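Local coordinates for protein transferrin (Manduca sexta, PDB 6WB6) that transports iron in the insect, binding a single ferric ion per molecule together with a carbonate anion, at residues Q70-D81 against I318-P329. Residues are numbered along the deposited sequence; the frame is centred on the assembly and turned at random.
Sequences QDFVVFQEYRTD and IHHVADNIPIKP
Strands 72-79 and 320-327 run antiparallel, their axes at 147°, with Val74 and Ile327, Glu77 and Ala322, and Arg79 and His320 as hydrogen-bonded pairs; the straightest bond runs from Ala322 N to Glu77 O (2.9 Å, 179°). A classic beta bulge sets two residues, His319 and His320, opposite Arg79. Arg79 leads an extended chain past Ala322, whose CB lies over one face of the guanidinium and 3.5 Å from Arg79 CD; the small methyl lets the flat group lie close against the strand. Arg79 NE and NH2, side-on, both grip Glu77 OE2 on its own strand, NH2 at 2.7 Å, meeting it from above the carboxylate plane. A leucine in place of Arg79 would probably leave the Glu77 carboxylate without its countercharge and Pro84 O without the NH1 donor. Between the Glu77-Ala322 and Val74-Ile327 pairs the register slips, Asn324 and Ile325 being extra residues on their strand, and the Asn324 side chain takes up a backbone acceptor: with CG between its backbone N and carbonyl carbon (chi1 39°), ND2 is brought 2.9 Å from Val74 O, on the opposite face of that carbonyl from Ile327 N. Gln76, bent at chi2, sends NE2 to the anti lone pair of Asp323 OD1 (2.7 Å), while its CG and amide pack on Val321 CG1. Lys328 folds back so that NZ reaches Gln70 OE1 (2.6 Å), in the carbonyl plane on a lone pair, and Phe72 O (2.8 Å). Lys328 is the N-cap residue of helix 329-334, whose Pro329 packs against Phe72 and Val74. Strand 320-327 edges a four-stranded antiparallel sheet of the N-terminal transferrin-like half, and strand 275-279 flanks 72-79 on its other side. Helix 39-47 receives Phe72, while Phe75, Gln76 and Val321 pack on helix 286-300.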
loop_
_atom_site.group_PDB
_atom_site.type_symbol
_atom_site.label_atom_id
_atom_site.label_comp_id
_atom_site.label_asym_id
_atom_site.label_seq_id
_atom_site.Cartn_x
_atom_site.Cartn_y
_atom_site.Cartn_z
ATOM N N GLN A 70 -1.636 9.141 -26.782
ATOM C CA GLN A 70 -0.359 8.448 -26.646
ATOM C C GLN A 70 0.020 7.756 -27.955
ATOM O O GLN A 70 -0.833 7.378 -28.754
ATOM C CB GLN A 70 -0.393 7.452 -25.476
ATOM C CG GLN A 70 -1.481 6.404 -25.538
ATOM C CD GLN A 70 -1.163 5.272 -26.502
ATOM O OE1 GLN A 70 0.004 4.987 -26.813
ATOM N NE2 GLN A 70 -2.209 4.631 -26.999
ATOM N N ASP A 71 1.329 7.655 -28.199
ATOM C CA ASP A 71 1.864 6.912 -29.329
ATOM C C ASP A 71 3.006 6.002 -28.859
ATOM O O ASP A 71 4.011 5.802 -29.553
ATOM C CB ASP A 71 2.275 7.857 -30.472
ATOM C CG ASP A 71 3.442 8.785 -30.127
ATOM O OD1 ASP A 71 3.895 8.829 -28.972
ATOM O OD2 ASP A 71 3.900 9.499 -31.050
ATOM N N PHE A 72 2.833 5.416 -27.670
ATOM C CA PHE A 72 3.789 4.466 -27.118
ATOM C C PHE A 72 3.954 3.264 -28.027
ATOM O O PHE A 72 3.090 2.945 -28.848
ATOM C CB PHE A 72 3.341 3.965 -25.750
ATOM C CG PHE A 72 3.369 5.001 -24.693
ATOM C CD1 PHE A 72 4.567 5.440 -24.183
ATOM C CD2 PHE A 72 2.208 5.505 -24.174
ATOM C CE1 PHE A 72 4.613 6.373 -23.193
ATOM C CE2 PHE A 72 2.244 6.459 -23.190
ATOM C CZ PHE A 72 3.461 6.892 -22.694
ATOM N N VAL A 73 5.073 2.571 -27.848
ATOM C CA VAL A 73 5.319 1.311 -28.535
ATOM C C VAL A 73 6.088 0.416 -27.583
ATOM O O VAL A 73 7.116 0.826 -27.037
ATOM C CB VAL A 73 6.108 1.508 -29.845
ATOM C CG1 VAL A 73 7.464 2.173 -29.566
ATOM C CG2 VAL A 73 6.312 0.180 -30.538
ATOM N N VAL A 74 5.572 -0.780 -27.339
ATOM C CA VAL A 74 6.341 -1.798 -26.632
ATOM C C VAL A 74 7.289 -2.427 -27.640
ATOM O O VAL A 74 6.865 -3.207 -28.487
ATOM C CB VAL A 74 5.439 -2.848 -25.981
ATOM C CG1 VAL A 74 6.293 -3.972 -25.390
ATOM C CG2 VAL A 74 4.574 -2.176 -24.897
ATOM N N PHE A 75 8.582 -2.090 -27.543
ATOM C CA PHE A 75 9.574 -2.550 -28.506
ATOM C C PHE A 75 10.525 -3.582 -27.925
ATOM O O PHE A 75 11.437 -4.022 -28.625
ATOM C CB PHE A 75 10.379 -1.357 -29.058
ATOM C CG PHE A 75 11.219 -0.668 -28.024
ATOM C CD1 PHE A 75 12.510 -1.083 -27.773
ATOM C CD2 PHE A 75 10.706 0.396 -27.293
ATOM C CE1 PHE A 75 13.277 -0.458 -26.832
ATOM C CE2 PHE A 75 11.474 1.022 -26.332
ATOM C CZ PHE A 75 12.765 0.592 -26.110
ATOM N N GLN A 76 10.355 -3.964 -26.665
ATOM C CA GLN A 76 11.268 -4.903 -26.027
ATOM C C GLN A 76 10.542 -5.727 -24.977
ATOM O O GLN A 76 9.827 -5.168 -24.135
ATOM C CB GLN A 76 12.437 -4.160 -25.376
ATOM C CG GLN A 76 13.637 -5.033 -25.123
ATOM C CD GLN A 76 14.590 -4.959 -26.265
ATOM O OE1 GLN A 76 15.702 -4.450 -26.125
ATOM N NE2 GLN A 76 14.155 -5.435 -27.424
ATOM N N GLU A 77 10.746 -7.041 -25.017
ATOM C CA GLU A 77 10.216 -7.954 -24.008
ATOM C C GLU A 77 11.356 -8.522 -23.177
ATOM O O GLU A 77 12.392 -8.930 -23.716
ATOM C CB GLU A 77 9.433 -9.109 -24.643
ATOM C CG GLU A 77 8.080 -8.726 -25.172
ATOM C CD GLU A 77 7.421 -9.858 -25.922
ATOM O OE1 GLU A 77 6.751 -9.585 -26.926
ATOM O OE2 GLU A 77 7.595 -11.027 -25.522
ATOM N N TYR A 78 11.161 -8.532 -21.872
ATOM C CA TYR A 78 12.025 -9.250 -20.943
ATOM C C TYR A 78 11.452 -10.644 -20.693
ATOM O O TYR A 78 10.324 -10.783 -20.200
ATOM C CB TYR A 78 12.133 -8.488 -19.625
ATOM C CG TYR A 78 12.858 -7.159 -19.694
ATOM C CD1 TYR A 78 13.637 -6.819 -20.799
ATOM C CD2 TYR A 78 12.760 -6.245 -18.651
ATOM C CE1 TYR A 78 14.306 -5.610 -20.856
ATOM C CE2 TYR A 78 13.431 -5.031 -18.694
ATOM C CZ TYR A 78 14.194 -4.717 -19.800
ATOM O OH TYR A 78 14.868 -3.516 -19.862
ATOM N N ARG A 79 12.225 -11.671 -21.024
ATOM C CA ARG A 79 11.778 -13.048 -20.928
ATOM C C ARG A 79 12.731 -13.821 -20.017
ATOM O O ARG A 79 13.670 -13.263 -19.460
ATOM C CB ARG A 79 11.692 -13.664 -22.325
ATOM C CG ARG A 79 10.824 -12.849 -23.265
ATOM C CD ARG A 79 10.711 -13.513 -24.613
ATOM N NE ARG A 79 9.644 -12.946 -25.425
ATOM C CZ ARG A 79 9.400 -13.330 -26.672
ATOM N NH1 ARG A 79 10.141 -14.268 -27.243
ATOM N NH2 ARG A 79 8.420 -12.796 -27.346
ATOM N N THR A 80 12.475 -15.116 -19.855
ATOM C CA THR A 80 13.362 -15.968 -19.079
ATOM C C THR A 80 14.287 -16.716 -20.027
ATOM O O THR A 80 13.976 -16.914 -21.203
ATOM C CB THR A 80 12.589 -16.985 -18.246
ATOM O OG1 THR A 80 11.736 -17.716 -19.125
ATOM C CG2 THR A 80 11.781 -16.305 -17.130
ATOM N N ASP A 81 15.427 -17.148 -19.490
ATOM C CA ASP A 81 16.300 -18.039 -20.245
ATOM C C ASP A 81 15.670 -19.411 -20.395
ATOM O O ASP A 81 15.936 -20.105 -21.380
ATOM C CB ASP A 81 17.664 -18.106 -19.563
ATOM C CG ASP A 81 18.500 -16.853 -19.830
ATOM O OD1 ASP A 81 18.635 -16.458 -21.009
ATOM O OD2 ASP A 81 19.011 -16.250 -18.874
ATOM N N ILE A 318 14.327 -13.067 -14.798
ATOM C CA ILE A 318 13.754 -12.526 -16.033
ATOM C C ILE A 318 14.731 -11.483 -16.572
ATOM O O ILE A 318 14.654 -10.296 -16.227
ATOM C CB ILE A 318 12.368 -11.917 -15.807
ATOM C CG1 ILE A 318 11.417 -12.965 -15.219
ATOM C CG2 ILE A 318 11.803 -11.384 -17.095
ATOM C CD1 ILE A 318 10.020 -12.418 -14.969
ATOM N N HIS A 319 15.649 -11.916 -17.445
ATOM C CA HIS A 319 16.532 -10.959 -18.101
ATOM C C HIS A 319 16.983 -11.407 -19.482
ATOM O O HIS A 319 18.014 -10.922 -19.955
ATOM C CB HIS A 319 17.777 -10.663 -17.266
ATOM C CG HIS A 319 18.632 -11.862 -17.002
ATOM N ND1 HIS A 319 18.574 -12.573 -15.823
ATOM C CD2 HIS A 319 19.577 -12.463 -17.759
ATOM C CE1 HIS A 319 19.448 -13.563 -15.867
ATOM N NE2 HIS A 319 20.069 -13.518 -17.032
ATOM N N HIS A 320 16.241 -12.288 -20.144
ATOM C CA HIS A 320 16.480 -12.565 -21.553
ATOM C C HIS A 320 15.755 -11.503 -22.367
ATOM O O HIS A 320 14.523 -11.486 -22.442
ATOM C CB HIS A 320 16.010 -13.961 -21.948
ATOM C CG HIS A 320 16.291 -14.287 -23.384
ATOM N ND1 HIS A 320 17.471 -14.868 -23.796
ATOM C CD2 HIS A 320 15.563 -14.077 -24.507
ATOM C CE1 HIS A 320 17.454 -15.008 -25.110
ATOM N NE2 HIS A 320 16.302 -14.551 -25.565
ATOM N N VAL A 321 16.509 -10.598 -22.950
ATOM C CA VAL A 321 15.921 -9.534 -23.749
ATOM C C VAL A 321 15.601 -10.111 -25.119
ATOM O O VAL A 321 16.476 -10.666 -25.786
ATOM C CB VAL A 321 16.880 -8.342 -23.835
ATOM C CG1 VAL A 321 16.269 -7.175 -24.609
ATOM C CG2 VAL A 321 17.250 -7.920 -22.430
ATOM N N ALA A 322 14.334 -10.039 -25.511
ATOM C CA ALA A 322 13.876 -10.503 -26.813
ATOM C C ALA A 322 13.289 -9.338 -27.593
ATOM O O ALA A 322 12.432 -8.610 -27.073
ATOM C CB ALA A 322 12.826 -11.591 -26.653
ATOM N N ASP A 323 13.738 -9.161 -28.838
ATOM C CA ASP A 323 13.130 -8.150 -29.701
ATOM C C ASP A 323 11.832 -8.727 -30.241
ATOM O O ASP A 323 11.794 -9.884 -30.673
ATOM C CB ASP A 323 14.027 -7.731 -30.875
ATOM C CG ASP A 323 15.410 -7.260 -30.447
ATOM O OD1 ASP A 323 15.524 -6.401 -29.537
ATOM O OD2 ASP A 323 16.390 -7.751 -31.056
ATOM N N ASN A 324 10.778 -7.928 -30.213
ATOM C CA ASN A 324 9.485 -8.337 -30.720
ATOM C C ASN A 324 9.183 -7.552 -31.981
ATOM O O ASN A 324 9.940 -6.679 -32.402
ATOM C CB ASN A 324 8.391 -8.130 -29.667
ATOM C CG ASN A 324 8.590 -6.855 -28.873
ATOM O OD1 ASN A 324 9.694 -6.584 -28.406
ATOM N ND2 ASN A 324 7.525 -6.065 -28.713
ATOM N N ILE A 325 8.061 -7.887 -32.588
ATOM C CA ILE A 325 7.498 -7.061 -33.644
ATOM C C ILE A 325 6.876 -5.887 -32.892
ATOM O O ILE A 325 5.846 -6.065 -32.228
ATOM C CB ILE A 325 6.502 -7.857 -34.507
ATOM C CG1 ILE A 325 7.204 -9.088 -35.111
ATOM C CG2 ILE A 325 5.936 -6.989 -35.610
ATOM C CD1 ILE A 325 6.273 -10.094 -35.763
ATOM N N PRO A 326 7.502 -4.686 -32.907
ATOM C CA PRO A 326 6.995 -3.585 -32.077
ATOM C C PRO A 326 5.479 -3.521 -32.109
ATOM O O PRO A 326 4.870 -3.735 -33.161
ATOM C CB PRO A 326 7.634 -2.345 -32.713
ATOM C CG PRO A 326 8.896 -2.849 -33.318
ATOM C CD PRO A 326 8.594 -4.243 -33.795
ATOM N N ILE A 327 4.862 -3.238 -30.971
ATOM C CA ILE A 327 3.410 -3.352 -30.847
ATOM C C ILE A 327 2.915 -2.292 -29.888
ATOM O O ILE A 327 3.556 -2.007 -28.874
ATOM C CB ILE A 327 3.009 -4.758 -30.361
ATOM C CG1 ILE A 327 1.488 -4.884 -30.239
ATOM C CG2 ILE A 327 3.685 -5.059 -29.027
ATOM C CD1 ILE A 327 1.022 -6.323 -30.151
ATOM N N LYS A 328 1.766 -1.711 -30.206
ATOM C CA LYS A 328 1.152 -0.777 -29.277
ATOM C C LYS A 328 0.864 -1.492 -27.959
ATOM O O LYS A 328 0.684 -2.709 -27.938
ATOM C CB LYS A 328 -0.144 -0.214 -29.854
ATOM C CG LYS A 328 0.030 0.599 -31.145
ATOM C CD LYS A 328 0.636 1.973 -30.861
ATOM C CE LYS A 328 -0.329 2.907 -30.109
ATOM N NZ LYS A 328 0.299 3.459 -28.850
ATOM N N PRO A 329 0.823 -0.764 -26.844
ATOM C CA PRO A 329 0.685 -1.457 -25.556
ATOM C C PRO A 329 -0.636 -2.183 -25.419
ATOM O O PRO A 329 -0.663 -3.336 -24.969
ATOM C CB PRO A 329 0.851 -0.332 -24.519
ATOM C CG PRO A 329 0.606 0.951 -25.306
ATOM C CD PRO A 329 1.059 0.678 -26.683
HETATM O O HOH W 1 16.424 -14.594 -17.787
#